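Local coordinates for hydroquinone dioxygenase small subunit (Pseudomonas sp., PDB 4ZXA), which pairs as the cupin-family small subunit with a large subunit to form PnpCD, the dioxygenase that cleaves the ring of hydroquinone, at the interface of chains A and B. Coordinates in Å, arbitrary orientation; residue numbers count along the deposited sequence, not the author numbering. Chains: chain A, Hydroquinone dioxygenase small subunit; chain B, Hydroquinone dioxygenase large subunit.

Contact 1: the interface of chains A and B. Residues chain A 24-25, 37; chain B 287-289, 293, 295.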
loop_
_atom_site.group_PDB
_atom_site.type_symbol
_atom_site.label_atom_id
_atom_site.label_comp_id
_atom_site.label_asym_id
_atom_site.label_seq_id
_atom_site.Cartn_x
_atom_site.Cartn_y
_atom_site.Cartn_z
ATOM N N THR A 24 22.705 0.376 -11.701
ATOM C CA THR A 24 22.324 1.362 -12.698
ATOM C C THR A 24 21.620 2.583 -12.086
ATOM O O THR A 24 20.774 2.466 -11.187
ATOM C CB THR A 24 21.381 0.744 -13.739
ATOM O OG1 THR A 24 20.184 0.302 -13.084
ATOM C CG2 THR A 24 22.055 -0.452 -14.417
ATOM N N VAL A 25 21.978 3.758 -12.584
ATOM C CA VAL A 25 21.247 4.965 -12.264
ATOM C C VAL A 25 20.398 5.340 -13.468
ATOM O O VAL A 25 20.910 5.804 -14.482
ATOM C CB VAL A 25 22.196 6.131 -11.895
ATOM C CG1 VAL A 25 21.454 7.464 -11.950
ATOM C CG2 VAL A 25 22.806 5.913 -10.510
ATOM N N PHE A 37 27.966 7.889 -8.224
ATOM C CA PHE A 37 27.670 6.459 -8.268
ATOM C C PHE A 37 28.832 5.625 -8.799
ATOM O O PHE A 37 29.132 5.667 -9.993
ATOM C CB PHE A 37 26.445 6.232 -9.148
ATOM C CG PHE A 37 25.804 4.891 -8.958
ATOM C CD1 PHE A 37 24.806 4.718 -8.014
ATOM C CD2 PHE A 37 26.196 3.800 -9.731
ATOM C CE1 PHE A 37 24.202 3.475 -7.835
ATOM C CE2 PHE A 37 25.603 2.553 -9.562
ATOM C CZ PHE A 37 24.601 2.390 -8.614
ATOM N N ILE B 287 17.070 4.121 -9.033
ATOM C CA ILE B 287 18.401 3.571 -8.806
ATOM C C ILE B 287 18.384 2.115 -8.327
ATOM O O ILE B 287 17.793 1.797 -7.301
ATOM C CB ILE B 287 19.194 4.431 -7.801
ATOM C CG1 ILE B 287 19.245 5.885 -8.263
ATOM C CG2 ILE B 287 20.610 3.891 -7.600
ATOM C CD1 ILE B 287 20.209 6.712 -7.449
ATOM N N THR B 288 19.046 1.239 -9.080
ATOM C CA THR B 288 19.186 -0.155 -8.701
ATOM C C THR B 288 20.578 -0.359 -8.142
ATOM O O THR B 288 21.562 -0.153 -8.831
ATOM C CB THR B 288 19.002 -1.080 -9.901
ATOM O OG1 THR B 288 17.726 -0.839 -10.510
ATOM C CG2 THR B 288 19.097 -2.536 -9.468
ATOM N N MET B 289 20.674 -0.745 -6.880
ATOM C CA MET B 289 21.983 -0.890 -6.266
ATOM C C MET B 289 22.324 -2.359 -6.082
ATOM O O MET B 289 21.619 -3.096 -5.381
ATOM C CB MET B 289 22.073 -0.117 -4.941
ATOM C CG MET B 289 22.059 1.412 -5.108
ATOM S SD MET B 289 22.568 2.365 -3.642
ATOM C CE MET B 289 24.332 2.027 -3.546
ATOM N N ASP B 293 27.908 -1.594 -5.035
ATOM C CA ASP B 293 27.562 -0.225 -5.420
ATOM C C ASP B 293 27.643 0.811 -4.279
ATOM O O ASP B 293 27.350 0.521 -3.107
ATOM C CB ASP B 293 26.191 -0.168 -6.085
ATOM C CG ASP B 293 26.164 -0.872 -7.429
ATOM O OD1 ASP B 293 27.251 -1.135 -7.998
ATOM O OD2 ASP B 293 25.052 -1.151 -7.929
ATOM N N CYS B 295 26.494 4.897 -3.551
ATOM C CA CYS B 295 25.611 5.940 -4.039
ATOM C C CYS B 295 25.414 7.019 -2.979
ATOM O O CYS B 295 25.266 6.725 -1.787
ATOM C CB CYS B 295 24.266 5.335 -4.443
ATOM S SG CYS B 295 23.075 6.503 -5.169
#

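Contact 2: the interface of chains A and B. Residues chain A 21-24, 39; chain B 288, 290, 293.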
loop_
_atom_site.group_PDB
_atom_site.type_symbol
_atom_site.label_atom_id
_atom_site.label_comp_id
_atom_site.label_asym_id
_atom_site.label_seq_id
_atom_site.Cartn_x
_atom_site.Cartn_y
_atom_site.Cartn_z
ATOM N N ARG A 21 28.704 -6.955 -11.008
ATOM C CA ARG A 21 27.789 -6.335 -11.955
ATOM C C ARG A 21 27.335 -4.995 -11.399
ATOM O O ARG A 21 26.498 -4.942 -10.496
ATOM C CB ARG A 21 26.581 -7.248 -12.201
ATOM C CG ARG A 21 25.507 -6.628 -13.082
ATOM C CD ARG A 21 24.338 -7.575 -13.341
ATOM N NE ARG A 21 24.114 -7.691 -14.777
ATOM C CZ ARG A 21 24.755 -8.559 -15.557
ATOM N NH1 ARG A 21 25.644 -9.400 -15.032
ATOM N NH2 ARG A 21 24.503 -8.593 -16.862
ATOM N N LYS A 22 27.891 -3.914 -11.929
ATOM C CA LYS A 22 27.534 -2.591 -11.436
ATOM C C LYS A 22 26.043 -2.362 -11.570
ATOM O O LYS A 22 25.421 -2.819 -12.523
ATOM C CB LYS A 22 28.294 -1.488 -12.167
ATOM C CG LYS A 22 27.943 -0.094 -11.666
ATOM C CD LYS A 22 29.086 0.886 -11.889
ATOM C CE LYS A 22 29.264 1.169 -13.365
ATOM N NZ LYS A 22 30.447 2.017 -13.620
ATOM N N GLY A 23 25.470 -1.660 -10.604
ATOM C CA GLY A 23 24.065 -1.319 -10.671
ATOM C C GLY A 23 23.844 -0.300 -11.761
ATOM O O GLY A 23 24.690 -0.125 -12.631
ATOM N N THR A 24 22.705 0.376 -11.701
ATOM C CA THR A 24 22.324 1.362 -12.698
ATOM C C THR A 24 21.620 2.583 -12.086
ATOM O O THR A 24 20.774 2.466 -11.187
ATOM C CB THR A 24 21.381 0.744 -13.739
ATOM O OG1 THR A 24 20.184 0.302 -13.084
ATOM C CG2 THR A 24 22.055 -0.452 -14.417
ATOM N N ASN A 39 31.280 1.667 -8.040
ATOM C CA ASN A 39 31.206 0.302 -7.528
ATOM C C ASN A 39 32.590 -0.130 -7.056
ATOM O O ASN A 39 33.551 -0.051 -7.814
ATOM C CB ASN A 39 30.693 -0.634 -8.614
ATOM C CG ASN A 39 30.645 -2.068 -8.164
ATOM O OD1 ASN A 39 31.685 -2.704 -7.973
ATOM N ND2 ASN A 39 29.433 -2.601 -8.002
ATOM N N THR B 288 19.046 1.239 -9.080
ATOM C CA THR B 288 19.186 -0.155 -8.701
ATOM C C THR B 288 20.578 -0.359 -8.142
ATOM O O THR B 288 21.562 -0.153 -8.831
ATOM C CB THR B 288 19.002 -1.080 -9.901
ATOM O OG1 THR B 288 17.726 -0.839 -10.510
ATOM C CG2 THR B 288 19.097 -2.536 -9.468
ATOM N N ARG B 290 23.402 -2.775 -6.734
ATOM C CA ARG B 290 23.868 -4.148 -6.687
ATOM C C ARG B 290 25.086 -4.266 -5.788
ATOM O O ARG B 290 25.681 -3.263 -5.391
ATOM C CB ARG B 290 24.202 -4.633 -8.099
ATOM C CG ARG B 290 23.066 -4.436 -9.089
ATOM C CD ARG B 290 23.278 -5.217 -10.374
ATOM N NE ARG B 290 22.029 -5.274 -11.125
ATOM C CZ ARG B 290 21.847 -4.764 -12.338
ATOM N NH1 ARG B 290 22.847 -4.171 -12.986
ATOM N NH2 ARG B 290 20.656 -4.859 -12.909
ATOM N N ASP B 293 27.908 -1.594 -5.035
ATOM C CA ASP B 293 27.562 -0.225 -5.420
ATOM C C ASP B 293 27.643 0.811 -4.279
ATOM O O ASP B 293 27.350 0.521 -3.107
ATOM C CB ASP B 293 26.191 -0.168 -6.085
ATOM C CG ASP B 293 26.164 -0.872 -7.429
ATOM O OD1 ASP B 293 27.251 -1.135 -7.998
ATOM O OD2 ASP B 293 25.052 -1.151 -7.929
#

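Contact 1: the interface of chains A and B
An antiparallel beta bridge between strand 24-27 of the small subunit and strand 283-290 of the large subunit carries the sheet of the cupin-type enzyme across the subunit boundary. A:Thr24 and B:Thr288 form a reciprocal backbone pair. The amide N of A:Thr24 donates to O of B:Thr288 at 3.1 Å, in the carbonyl plane, and N of B:Thr288 returns a bond to O of A:Thr24 at 3.0 Å, with 159° at the hydrogen. The pairing sets the two threonine side chains side by side and pointing the same way, and it does the same one step on for A:Val25 and B:Ile287, whose CG2 and CD1 methyls meet at 4.1 Å. A:Phe37 supplies the aromatic part. With CG trans to the backbone N (chi1 -163°), its ring reaches in among residues of strands 283-290 and 293-297 of the large subunit. Its CE1 meets CG2 of B:Ile287 at 3.6 Å, the two side chains sliding past each other in opposite directions. Within the small subunit, CG2 of A:Val25 lies over one ring face near its rim. SG of B:Cys295 comes in at the ring edge, in plane, 3.8 Å from CD1 of A:Phe37. The carboxylate of B:Asp293 is turned 57° from the ring plane, and its OD2 lies 3.6 Å from CZ of A:Phe37.

Contact 2: the interface of chains A and B
B:Arg290 and A:Arg21 cross obliquely, their guanidinium planes 70° apart; the aliphatic part of A:Arg21 lies against the flat head of B:Arg290. The CD methylene of A:Arg21 sits over one face of the B:Arg290 guanidinium, toward its rim, 3.9 Å from CZ of B:Arg290. The side chain of B:Arg290 runs extended from CG to NE along the 21-23 segment of the small subunit, its CG packing on CA of A:Gly23 at 3.6 Å. At its end, NH1 donates to the backbone O of A:Lys22 at 2.9 Å; this acceptor lies in the guanidinium plane, although the donor is tilted from the carbonyl plane.

B:Asp293 works from the neighbouring strand with both carboxylate oxygens. CG stands beside its backbone N (chi1 -67°), turning the carboxylate toward A:Gly23 and A:Asn39. The N-H of A:Gly23 meets OD2 at 2.8 Å on the syn side in a strongly bent bond, and points more directly at OD1, to which it makes a weak one. Within the large subunit OD2 also receives N of B:Arg290 at 2.6 Å from above the carboxylate plane. OD1 takes ND2 of A:Asn39 at 2.6 Å on its anti side; the amide and carboxylate planes stand 80° apart, yet OD1 lies close to the amide plane. Gripped by donors on both oxygens, the carboxylate is probably held in rotation and stabilised as an anion. Together the arginine and aspartate of the large subunit probably fix the loop that leads into strand 24-27 and help to hold the small subunit against the large one in PnpCD.

Contact 1 and contact 2 are neighbouring parts of one interface, the centres of their C-alpha atoms about 5 Å apart, and they share A:Thr24, B:Thr288 and B:Asp293. Strands 283-290 and 293-297 of the large subunit serve both. Contact 1 combines strand pairing with apolar packing round an aromatic ring, whereas contact 2 is dominated by polar bonds; B:Asp293 joins them, its carboxylate flanking the aromatic ring in one and accepting hydrogen bonds in the other. This continuity suggests that strand register and loop position are set together. The deposited assembly holds two copies of each subunit, so the same joint occurs twice.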